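Local coordinates for MexT protein (Pseudomonas aeruginosa, PDB 6L33), which probably activates transcription of the MexEF-OprN efflux pump genes as a LysR-type DNA-binding regulator, of which this chain is the regulatory, substrate-binding-type domain, at residues R42-L53 / E57-L68; S114-E122 / P173-L181. All coordinates share one frame; numbering follows the deposited sequence. Where two conformers were deposited one is given.

Contact 1 of 2, residues R42-L53 / E57-L68; sequences RRANYLLMPNLL and EISVGVSYTDEL. With SO4 (sulfate ion), chain E.
The methyl end of M49, a selenomethionine here, lies directly against the backbone of G61, with CE 3.5 Å from G61 CA, glycine offering only its main chain to the methyl group. M49 leaves the helix with CG anti to the backbone N (chi1 -168°) and bends at chi2, which carries SE and CE inward while CG stays beside L68 CD2 (3.7 Å). I58 crosses M49 at about a right angle and suits its place by branching: its CG1-CD1 arm meets M49, L52 and L53, and its CG2 the aliphatic part of R42.

R42 is folded back on itself, with bends at chi2 and chi3. NE gives a bond to sulfate O3 (2.9 Å) and NH2 one to O1 (2.8 Å), so the anion, probably from the crystallisation liquor, sits at the guanidinium edge; R43 N also bonds O3 (2.9 Å), and R43 NH1 of the second subunit bonds the ion too. R42 NH1 makes a weak salt bridge with E57 OE2 (3.4 Å), the two planes 65° apart, and shares a water with E57 O; E57 OE1 is bonded to S55. E57 N and I58 N, just past the helix, both make weak bonds to L52 O in its last turn.

At the other end Y46 CB rests on Y64 O (3.3 Å), and N45 OD1 accepts from L47 N on a lone pair in the carbonyl plane (Asx turn) and from L48 N above that plane (Asx motif). The helix thus covers strand 60-62, with M49 and L68 also on A184 of strand 181-186, while helix 193-203 packs on V60 and V62.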
loop_
_atom_site.group_PDB
_atom_site.type_symbol
_atom_site.label_atom_id
_atom_site.label_comp_id
_atom_site.label_asym_id
_atom_site.label_seq_id
_atom_site.Cartn_x
_atom_site.Cartn_y
_atom_site.Cartn_z
ATOM N N ARG B 42 4.333 -9.734 -1.041
ATOM C CA ARG B 42 5.061 -8.536 -0.652
ATOM C C ARG B 42 4.788 -7.420 -1.654
ATOM O O ARG B 42 4.553 -7.672 -2.839
ATOM C CB ARG B 42 6.566 -8.809 -0.574
ATOM C CG ARG B 42 6.948 -10.021 0.263
ATOM C CD ARG B 42 6.545 -9.847 1.722
ATOM N NE ARG B 42 6.977 -8.557 2.254
ATOM C CZ ARG B 42 8.212 -8.293 2.672
ATOM N NH1 ARG B 42 9.147 -9.233 2.629
ATOM N NH2 ARG B 42 8.512 -7.087 3.135
ATOM N N ARG B 43 4.814 -6.183 -1.163
ATOM C CA ARG B 43 4.639 -5.023 -2.031
ATOM C C ARG B 43 5.870 -4.836 -2.910
ATOM O O ARG B 43 7.004 -4.906 -2.429
ATOM C CB ARG B 43 4.390 -3.768 -1.192
ATOM C CG ARG B 43 4.466 -2.457 -1.970
ATOM C CD ARG B 43 3.322 -2.317 -2.967
ATOM N NE ARG B 43 2.013 -2.447 -2.331
ATOM C CZ ARG B 43 1.393 -1.463 -1.686
ATOM N NH1 ARG B 43 1.960 -0.269 -1.590
ATOM N NH2 ARG B 43 0.204 -1.674 -1.137
ATOM N N ALA B 44 5.647 -4.597 -4.203
ATOM C CA ALA B 44 6.730 -4.460 -5.166
ATOM C C ALA B 44 6.526 -3.219 -6.023
ATOM O O ALA B 44 5.394 -2.865 -6.364
ATOM C CB ALA B 44 6.836 -5.696 -6.068
ATOM N N ASN B 45 7.636 -2.564 -6.357
ATOM C CA ASN B 45 7.659 -1.467 -7.314
ATOM C C ASN B 45 8.985 -1.543 -8.062
ATOM O O ASN B 45 9.855 -2.352 -7.730
ATOM C CB ASN B 45 7.461 -0.108 -6.628
ATOM C CG ASN B 45 8.520 0.186 -5.578
ATOM O OD1 ASN B 45 9.670 0.478 -5.905
ATOM N ND2 ASN B 45 8.132 0.125 -4.310
ATOM N N TYR B 46 9.142 -0.698 -9.083
ATOM C CA TYR B 46 10.329 -0.840 -9.923
ATOM C C TYR B 46 11.622 -0.486 -9.196
ATOM O O TYR B 46 12.699 -0.838 -9.688
ATOM C CB TYR B 46 10.192 -0.011 -11.208
ATOM C CG TYR B 46 10.182 1.492 -11.030
ATOM C CD1 TYR B 46 11.367 2.205 -10.878
ATOM C CD2 TYR B 46 8.990 2.201 -11.049
ATOM C CE1 TYR B 46 11.359 3.577 -10.723
ATOM C CE2 TYR B 46 8.972 3.575 -10.899
ATOM C CZ TYR B 46 10.159 4.256 -10.735
ATOM O OH TYR B 46 10.144 5.623 -10.584
ATOM N N LEU B 47 11.551 0.179 -8.042
ATOM C CA LEU B 47 12.751 0.434 -7.252
ATOM C C LEU B 47 13.087 -0.724 -6.319
ATOM O O LEU B 47 14.257 -1.101 -6.199
ATOM C CB LEU B 47 12.593 1.721 -6.434
ATOM C CG LEU B 47 12.629 3.052 -7.187
ATOM C CD1 LEU B 47 12.599 4.216 -6.207
ATOM C CD2 LEU B 47 13.851 3.135 -8.089
ATOM N N LEU B 48 12.081 -1.294 -5.652
ATOM C CA LEU B 48 12.306 -2.401 -4.731
ATOM C C LEU B 48 12.504 -3.732 -5.440
ATOM O O LEU B 48 12.984 -4.686 -4.815
ATOM C CB LEU B 48 11.130 -2.534 -3.761
ATOM C CG LEU B 48 10.937 -1.482 -2.671
ATOM C CD1 LEU B 48 9.789 -1.888 -1.761
ATOM C CD2 LEU B 48 12.216 -1.289 -1.871
HETATM N N MSE B 49 12.149 -3.818 -6.718
HETATM C CA MSE B 49 12.107 -5.094 -7.428
HETATM C C MSE B 49 13.449 -5.852 -7.457
HETATM O O MSE B 49 13.476 -7.041 -7.137
HETATM C CB MSE B 49 11.582 -4.876 -8.852
HETATM C CG MSE B 49 11.229 -6.150 -9.572
HETATM SE SE MSE B 49 9.863 -7.172 -8.634
HETATM C CE MSE B 49 10.054 -8.820 -9.650
ATOM N N PRO B 50 14.557 -5.197 -7.829
ATOM C CA PRO B 50 15.847 -5.906 -7.753
ATOM C C PRO B 50 16.227 -6.298 -6.336
ATOM O O PRO B 50 16.827 -7.363 -6.141
ATOM C CB PRO B 50 16.846 -4.907 -8.358
ATOM C CG PRO B 50 16.168 -3.599 -8.329
ATOM C CD PRO B 50 14.710 -3.867 -8.448
ATOM N N ASN B 51 15.884 -5.474 -5.341
ATOM C CA ASN B 51 16.163 -5.821 -3.950
ATOM C C ASN B 51 15.392 -7.061 -3.520
ATOM O O ASN B 51 15.943 -7.943 -2.849
ATOM C CB ASN B 51 15.812 -4.650 -3.029
ATOM C CG ASN B 51 16.471 -3.353 -3.448
ATOM O OD1 ASN B 51 16.198 -2.821 -4.525
ATOM N ND2 ASN B 51 17.331 -2.824 -2.585
ATOM N N LEU B 52 14.107 -7.137 -3.878
ATOM C CA LEU B 52 13.285 -8.269 -3.459
ATOM C C LEU B 52 13.791 -9.576 -4.056
ATOM O O LEU B 52 13.772 -10.620 -3.392
ATOM C CB LEU B 52 11.827 -8.033 -3.853
ATOM C CG LEU B 52 11.089 -6.897 -3.139
ATOM C CD1 LEU B 52 9.742 -6.644 -3.794
ATOM C CD2 LEU B 52 10.920 -7.208 -1.660
ATOM N N LEU B 53 14.247 -9.542 -5.311
ATOM C CA LEU B 53 14.753 -10.754 -5.946
ATOM C C LEU B 53 16.131 -11.125 -5.410
ATOM O O LEU B 53 16.365 -12.273 -5.014
ATOM C CB LEU B 53 14.798 -10.573 -7.464
ATOM C CG LEU B 53 13.459 -10.531 -8.207
ATOM C CD1 LEU B 53 13.650 -10.023 -9.631
ATOM C CD2 LEU B 53 12.793 -11.902 -8.211
ATOM N N GLU B 57 13.529 -12.277 -0.864
ATOM C CA GLU B 57 12.237 -11.991 -0.247
ATOM C C GLU B 57 11.079 -12.504 -1.091
ATOM O O GLU B 57 10.008 -12.810 -0.553
ATOM C CB GLU B 57 12.091 -10.489 -0.009
ATOM C CG GLU B 57 12.928 -9.962 1.144
ATOM C CD GLU B 57 12.925 -8.449 1.221
ATOM O OE1 GLU B 57 13.637 -7.810 0.416
ATOM O OE2 GLU B 57 12.209 -7.898 2.084
ATOM N N ILE B 58 11.260 -12.582 -2.410
ATOM C CA ILE B 58 10.264 -13.145 -3.310
ATOM C C ILE B 58 10.980 -14.061 -4.289
ATOM O O ILE B 58 12.178 -13.924 -4.545
ATOM C CB ILE B 58 9.464 -12.063 -4.079
ATOM C CG1 ILE B 58 10.370 -11.316 -5.065
ATOM C CG2 ILE B 58 8.783 -11.099 -3.113
ATOM C CD1 ILE B 58 9.639 -10.294 -5.927
ATOM N N SER B 59 10.233 -15.020 -4.829
ATOM C CA SER B 59 10.741 -15.839 -5.920
ATOM C C SER B 59 10.329 -15.309 -7.282
ATOM O O SER B 59 11.022 -15.559 -8.272
ATOM C CB SER B 59 10.261 -17.285 -5.775
ATOM O OG SER B 59 8.865 -17.382 -5.987
ATOM N N VAL B 60 9.223 -14.573 -7.345
ATOM C CA VAL B 60 8.716 -14.021 -8.592
ATOM C C VAL B 60 7.922 -12.771 -8.252
ATOM O O VAL B 60 7.343 -12.658 -7.169
ATOM C CB VAL B 60 7.857 -15.056 -9.358
ATOM C CG1 VAL B 60 6.662 -15.480 -8.521
ATOM C CG2 VAL B 60 7.412 -14.513 -10.712
ATOM N N GLY B 61 7.919 -11.819 -9.171
ATOM C CA GLY B 61 7.157 -10.600 -8.987
ATOM C C GLY B 61 6.436 -10.215 -10.258
ATOM O O GLY B 61 6.908 -10.467 -11.367
ATOM N N VAL B 62 5.267 -9.610 -10.079
ATOM C CA VAL B 62 4.511 -9.000 -11.165
ATOM C C VAL B 62 4.383 -7.524 -10.825
ATOM O O VAL B 62 3.604 -7.145 -9.941
ATOM C CB VAL B 62 3.137 -9.652 -11.361
ATOM C CG1 VAL B 62 2.444 -9.058 -12.581
ATOM C CG2 VAL B 62 3.288 -11.156 -11.508
ATOM N N SER B 63 5.143 -6.695 -11.530
ATOM C CA SER B 63 5.329 -5.304 -11.153
ATOM C C SER B 63 5.715 -4.514 -12.391
ATOM O O SER B 63 6.105 -5.083 -13.415
ATOM C CB SER B 63 6.414 -5.168 -10.076
ATOM O OG SER B 63 6.489 -3.847 -9.573
ATOM N N TYR B 64 5.591 -3.195 -12.290
ATOM C CA TYR B 64 6.336 -2.336 -13.195
ATOM C C TYR B 64 7.820 -2.528 -12.922
ATOM O O TYR B 64 8.251 -2.593 -11.768
ATOM C CB TYR B 64 5.937 -0.873 -13.008
ATOM C CG TYR B 64 4.458 -0.637 -13.186
ATOM C CD1 TYR B 64 3.893 -0.571 -14.455
ATOM C CD2 TYR B 64 3.623 -0.498 -12.087
ATOM C CE1 TYR B 64 2.538 -0.363 -14.622
ATOM C CE2 TYR B 64 2.270 -0.291 -12.243
ATOM C CZ TYR B 64 1.733 -0.222 -13.512
ATOM O OH TYR B 64 0.381 -0.014 -13.667
ATOM N N THR B 65 8.603 -2.662 -13.986
ATOM C CA THR B 65 10.023 -2.944 -13.847
ATOM C C THR B 65 10.825 -2.010 -14.736
ATOM O O THR B 65 10.401 -1.673 -15.846
ATOM C CB THR B 65 10.348 -4.399 -14.207
ATOM O OG1 THR B 65 9.950 -4.656 -15.559
ATOM C CG2 THR B 65 9.624 -5.363 -13.273
ATOM N N ASP B 66 11.989 -1.593 -14.234
ATOM C CA ASP B 66 12.923 -0.809 -15.021
ATOM C C ASP B 66 14.127 -1.694 -15.280
ATOM O O ASP B 66 14.167 -2.399 -16.307
ATOM C CB ASP B 66 13.249 0.507 -14.301
ATOM C CG ASP B 66 14.146 1.416 -15.120
ATOM O OD1 ASP B 66 14.421 1.090 -16.293
ATOM O OD2 ASP B 66 14.576 2.459 -14.587
ATOM N N GLU B 67 15.123 -1.723 -14.398
ATOM C CA GLU B 67 16.255 -2.627 -14.525
ATOM C C GLU B 67 16.147 -3.751 -13.502
ATOM O O GLU B 67 15.587 -3.576 -12.416
ATOM C CB GLU B 67 17.582 -1.887 -14.340
ATOM C CG GLU B 67 17.660 -0.556 -15.065
ATOM C CD GLU B 67 18.043 -0.709 -16.524
ATOM O OE1 GLU B 67 18.066 0.314 -17.240
ATOM O OE2 GLU B 67 18.320 -1.850 -16.954
ATOM N N LEU B 68 16.695 -4.905 -13.861
ATOM C CA LEU B 68 16.689 -6.101 -13.038
ATOM C C LEU B 68 18.104 -6.643 -12.929
ATOM O O LEU B 68 18.949 -6.370 -13.790
ATOM C CB LEU B 68 15.761 -7.172 -13.632
ATOM C CG LEU B 68 14.278 -6.805 -13.707
ATOM C CD1 LEU B 68 13.527 -7.802 -14.563
ATOM C CD2 LEU B 68 13.670 -6.728 -12.315
HETATM S S SO4 E . 5.289 -5.200 2.730
HETATM O O1 SO4 E . 6.441 -5.283 3.625
HETATM O O2 SO4 E . 5.195 -3.859 2.162
HETATM O O3 SO4 E . 5.445 -6.173 1.656
HETATM O O4 SO4 E . 4.068 -5.492 3.474
HETATM O O HOH W 1 9.262 -11.904 2.159
HETATM O O HOH W 2 12.911 -2.683 -12.028
#

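Contact 2 of 2, residues S114-E122 / P173-L181; sequences SGFVDEELE and PFETRAFEL. With SO4 (sulfate ion), chain G.
The first turns of helix 116-123 pass alongside the irregular, extended chain 173-181, nearest where V117 and T176 have CA atoms 6.0 Å apart, with no direct hydrogen bond between the two. F116 is met from two directions. In one of its two conformers R177 runs extended from CG to NE, and its CD methylene lies over the ring, offset toward the rim and 4.1 Å from the centroid, a CH-pi contact. F179 approaches obliquely, its CZ 3.5 Å from F116 CE2, the ring planes at 87°.

V117 CG1 touches the edge of the F174 ring at CZ (3.8 Å), whereas CG2 faces T176 OG1. L121 CD2 stands over the centre of one F174 face, 4.2 Å from the centroid, and Y99 of helix 96-101 meets the same ring edge-to-face. F174 holds CG between its backbone N and carbonyl carbon (chi1 62°), which turns the ring toward the helix. At the outer side E120 CG lies against E175 O, and a water links that oxygen to E120 OE1.

Sulfate G takes bonds from F116 N (3.0 Å) and V117 N (3.2 Å), first-turn amides that point out of the helix end, where the dipole would favour an anion. The N-cap residue G115 gives its N to D118 OD2 (2.6 Å), half a capping box, since glycine lacks a side chain for the other half. A helix N-terminus beside a chain crossing between subdomains is consistent with the interdomain cleft of the periplasmic-binding-protein-like LysR fold.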
loop_
_atom_site.group_PDB
_atom_site.type_symbol
_atom_site.label_atom_id
_atom_site.label_comp_id
_atom_site.label_asym_id
_atom_site.label_seq_id
_atom_site.Cartn_x
_atom_site.Cartn_y
_atom_site.Cartn_z
ATOM N N SER B 114 10.322 14.809 -7.301
ATOM C CA SER B 114 10.356 14.928 -8.748
ATOM C C SER B 114 10.409 13.537 -9.361
ATOM O O SER B 114 10.821 12.564 -8.721
ATOM C CB SER B 114 11.547 15.772 -9.222
ATOM O OG SER B 114 11.538 17.049 -8.603
ATOM N N GLY B 115 9.971 13.451 -10.610
ATOM C CA GLY B 115 9.940 12.181 -11.305
ATOM C C GLY B 115 10.374 12.290 -12.750
ATOM O O GLY B 115 10.997 13.279 -13.150
ATOM N N PHE B 116 10.046 11.272 -13.544
ATOM C CA PHE B 116 10.440 11.275 -14.948
ATOM C C PHE B 116 9.708 12.351 -15.737
ATOM O O PHE B 116 10.277 12.920 -16.675
ATOM C CB PHE B 116 10.190 9.900 -15.556
ATOM C CG PHE B 116 11.152 8.847 -15.082
ATOM C CD1 PHE B 116 12.479 8.873 -15.482
ATOM C CD2 PHE B 116 10.733 7.837 -14.232
ATOM C CE1 PHE B 116 13.367 7.908 -15.047
ATOM C CE2 PHE B 116 11.617 6.870 -13.793
ATOM C CZ PHE B 116 12.936 6.906 -14.200
ATOM N N VAL B 117 8.458 12.643 -15.375
ATOM C CA VAL B 117 7.732 13.739 -16.013
ATOM C C VAL B 117 8.503 15.044 -15.852
ATOM O O VAL B 117 8.672 15.810 -16.806
ATOM C CB VAL B 117 6.309 13.846 -15.434
ATOM C CG1 VAL B 117 5.709 15.213 -15.733
ATOM C CG2 VAL B 117 5.426 12.732 -15.987
ATOM N N ASP B 118 8.990 15.307 -14.636
ATOM C CA ASP B 118 9.800 16.495 -14.397
ATOM C C ASP B 118 11.084 16.459 -15.213
ATOM O O ASP B 118 11.536 17.490 -15.725
ATOM C CB ASP B 118 10.112 16.613 -12.908
ATOM C CG ASP B 118 8.863 16.587 -12.052
ATOM O OD1 ASP B 118 8.170 17.622 -11.993
ATOM O OD2 ASP B 118 8.570 15.533 -11.449
ATOM N N GLU B 119 11.687 15.274 -15.342
ATOM C CA GLU B 119 12.881 15.131 -16.166
ATOM C C GLU B 119 12.582 15.468 -17.622
ATOM O O GLU B 119 13.370 16.154 -18.283
ATOM C CB GLU B 119 13.426 13.706 -16.032
ATOM C CG GLU B 119 14.693 13.416 -16.817
ATOM C CD GLU B 119 15.178 11.989 -16.621
ATOM O OE1 GLU B 119 15.161 11.508 -15.467
ATOM O OE2 GLU B 119 15.569 11.346 -17.617
ATOM N N GLU B 120 11.431 15.020 -18.129
ATOM C CA GLU B 120 11.079 15.289 -19.519
ATOM C C GLU B 120 10.714 16.754 -19.734
ATOM O O GLU B 120 11.112 17.354 -20.740
ATOM C CB GLU B 120 9.930 14.377 -19.950
ATOM C CG GLU B 120 9.530 14.520 -21.413
ATOM C CD GLU B 120 10.613 14.070 -22.383
ATOM O OE1 GLU B 120 10.491 14.377 -23.588
ATOM O OE2 GLU B 120 11.579 13.404 -21.950
ATOM N N LEU B 121 9.956 17.345 -18.805
ATOM C CA LEU B 121 9.584 18.751 -18.939
ATOM C C LEU B 121 10.810 19.656 -18.898
ATOM O O LEU B 121 10.861 20.675 -19.596
ATOM C CB LEU B 121 8.598 19.146 -17.840
ATOM C CG LEU B 121 7.173 18.602 -17.954
ATOM C CD1 LEU B 121 6.330 19.057 -16.769
ATOM C CD2 LEU B 121 6.537 19.028 -19.271
ATOM N N GLU B 122 11.806 19.296 -18.082
ATOM C CA GLU B 122 13.018 20.103 -17.982
ATOM C C GLU B 122 13.752 20.186 -19.314
ATOM O O GLU B 122 14.369 21.213 -19.619
ATOM C CB GLU B 122 13.942 19.529 -16.907
ATOM C CG GLU B 122 15.140 20.406 -16.572
ATOM C CD GLU B 122 16.331 20.157 -17.484
ATOM O OE1 GLU B 122 16.378 19.088 -18.130
ATOM O OE2 GLU B 122 17.219 21.033 -17.557
ATOM N N PRO B 173 -0.684 15.780 -22.594
ATOM C CA PRO B 173 -0.408 16.675 -23.726
ATOM C C PRO B 173 1.061 16.686 -24.116
ATOM O O PRO B 173 1.547 17.642 -24.727
ATOM C CB PRO B 173 -0.859 18.040 -23.199
ATOM C CG PRO B 173 -0.573 17.967 -21.739
ATOM C CD PRO B 173 -0.799 16.520 -21.323
ATOM N N PHE B 174 1.773 15.622 -23.756
ATOM C CA PHE B 174 3.186 15.458 -24.068
ATOM C C PHE B 174 3.535 13.995 -23.835
ATOM O O PHE B 174 2.729 13.221 -23.310
ATOM C CB PHE B 174 4.069 16.386 -23.227
ATOM C CG PHE B 174 3.981 16.134 -21.748
ATOM C CD1 PHE B 174 2.952 16.679 -20.996
ATOM C CD2 PHE B 174 4.932 15.357 -21.106
ATOM C CE1 PHE B 174 2.870 16.448 -19.636
ATOM C CE2 PHE B 174 4.857 15.124 -19.746
ATOM C CZ PHE B 174 3.824 15.668 -19.010
ATOM N N GLU B 175 4.749 13.624 -24.225
ATOM C CA GLU B 175 5.199 12.241 -24.159
ATOM C C GLU B 175 6.104 12.034 -22.952
ATOM O O GLU B 175 7.041 12.808 -22.734
ATOM C CB GLU B 175 5.942 11.853 -25.436
ATOM C CG GLU B 175 6.084 10.363 -25.612
ATOM C CD GLU B 175 4.746 9.692 -25.820
ATOM O OE1 GLU B 175 4.312 9.590 -26.985
ATOM O OE2 GLU B 175 4.122 9.277 -24.817
ATOM N N THR B 176 5.837 10.981 -22.183
ATOM C CA THR B 176 6.657 10.657 -21.027
ATOM C C THR B 176 6.764 9.143 -20.884
ATOM O O THR B 176 6.086 8.379 -21.577
ATOM C CB THR B 176 6.104 11.304 -19.748
ATOM O OG1 THR B 176 7.097 11.253 -18.716
ATOM C CG2 THR B 176 4.838 10.597 -19.284
ATOM N N ARG B 177 7.636 8.716 -19.975
ATOM C CA ARG B 177 7.919 7.304 -19.764
ATOM C C ARG B 177 6.713 6.583 -19.169
ATOM O O ARG B 177 5.898 7.175 -18.457
ATOM C CB ARG B 177 9.116 7.148 -18.823
ATOM C CG ARG B 177 10.291 6.366 -19.377
ATOM C CD ARG B 177 11.405 6.284 -18.341
ATOM N NE ARG B 177 12.710 6.025 -18.942
ATOM C CZ ARG B 177 13.586 6.970 -19.267
ATOM N NH1 ARG B 177 13.297 8.247 -19.051
ATOM N NH2 ARG B 177 14.749 6.640 -19.809
ATOM N N ALA B 178 6.631 5.283 -19.438
ATOM C CA ALA B 178 5.653 4.410 -18.798
ATOM C C ALA B 178 6.256 3.013 -18.791
ATOM O O ALA B 178 6.356 2.378 -19.846
ATOM C CB ALA B 178 4.310 4.437 -19.520
ATOM N N PHE B 179 6.674 2.551 -17.615
ATOM C CA PHE B 179 7.354 1.269 -17.508
ATOM C C PHE B 179 6.403 0.120 -17.822
ATOM O O PHE B 179 5.213 0.162 -17.507
ATOM C CB PHE B 179 7.935 1.080 -16.104
ATOM C CG PHE B 179 9.097 1.983 -15.798
ATOM C CD1 PHE B 179 10.084 2.214 -16.742
ATOM C CD2 PHE B 179 9.203 2.596 -14.561
ATOM C CE1 PHE B 179 11.154 3.046 -16.456
ATOM C CE2 PHE B 179 10.268 3.427 -14.272
ATOM C CZ PHE B 179 11.244 3.652 -15.219
ATOM N N GLU B 180 6.955 -0.916 -18.445
ATOM C CA GLU B 180 6.216 -2.141 -18.710
ATOM C C GLU B 180 5.793 -2.814 -17.407
ATOM O O GLU B 180 6.471 -2.716 -16.383
ATOM C CB GLU B 180 7.089 -3.104 -19.516
ATOM C CG GLU B 180 8.466 -3.301 -18.875
ATOM C CD GLU B 180 9.326 -4.333 -19.581
ATOM O OE1 GLU B 180 9.718 -5.327 -18.932
ATOM O OE2 GLU B 180 9.618 -4.146 -20.781
ATOM N N LEU B 181 4.656 -3.504 -17.452
ATOM C CA LEU B 181 4.356 -4.511 -16.445
ATOM C C LEU B 181 5.081 -5.795 -16.826
ATOM O O LEU B 181 4.975 -6.257 -17.967
ATOM C CB LEU B 181 2.850 -4.762 -16.339
ATOM C CG LEU B 181 2.018 -3.927 -15.361
ATOM C CD1 LEU B 181 0.575 -4.414 -15.348
ATOM C CD2 LEU B 181 2.610 -3.955 -13.956
HETATM S S SO4 G . 6.705 9.772 -12.928
HETATM O O1 SO4 G . 8.002 9.333 -12.418
HETATM O O2 SO4 G . 6.708 11.224 -13.083
HETATM O O3 SO4 G . 6.452 9.137 -14.218
HETATM O O4 SO4 G . 5.659 9.387 -11.985
HETATM O O HOH W 3 7.541 14.973 -23.890
#

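In the fold
Contact 1 is the more buried and larger of the two, joining helix 49-55 to strands 38-43 and 60-62, which flank strand 9-14 in one sheet, through apolar side chains and a salt bridge; contact 2 is a surface contact in which the start of a helix meets a chain without regular structure, mostly through aromatic rings. Each binds a sulfate: by R42, the amide of R43 and R43 of the second subunit in contact 1, by the amides of F116 and V117 in contact 2. Their centres lie 20 Å apart, yet T65 N probably bonds to E180 O at 3.2 Å, and F179 meets Y46 edge-to-face. Residues 173-181 thus run from the second subdomain back to the sheet holding contact 1.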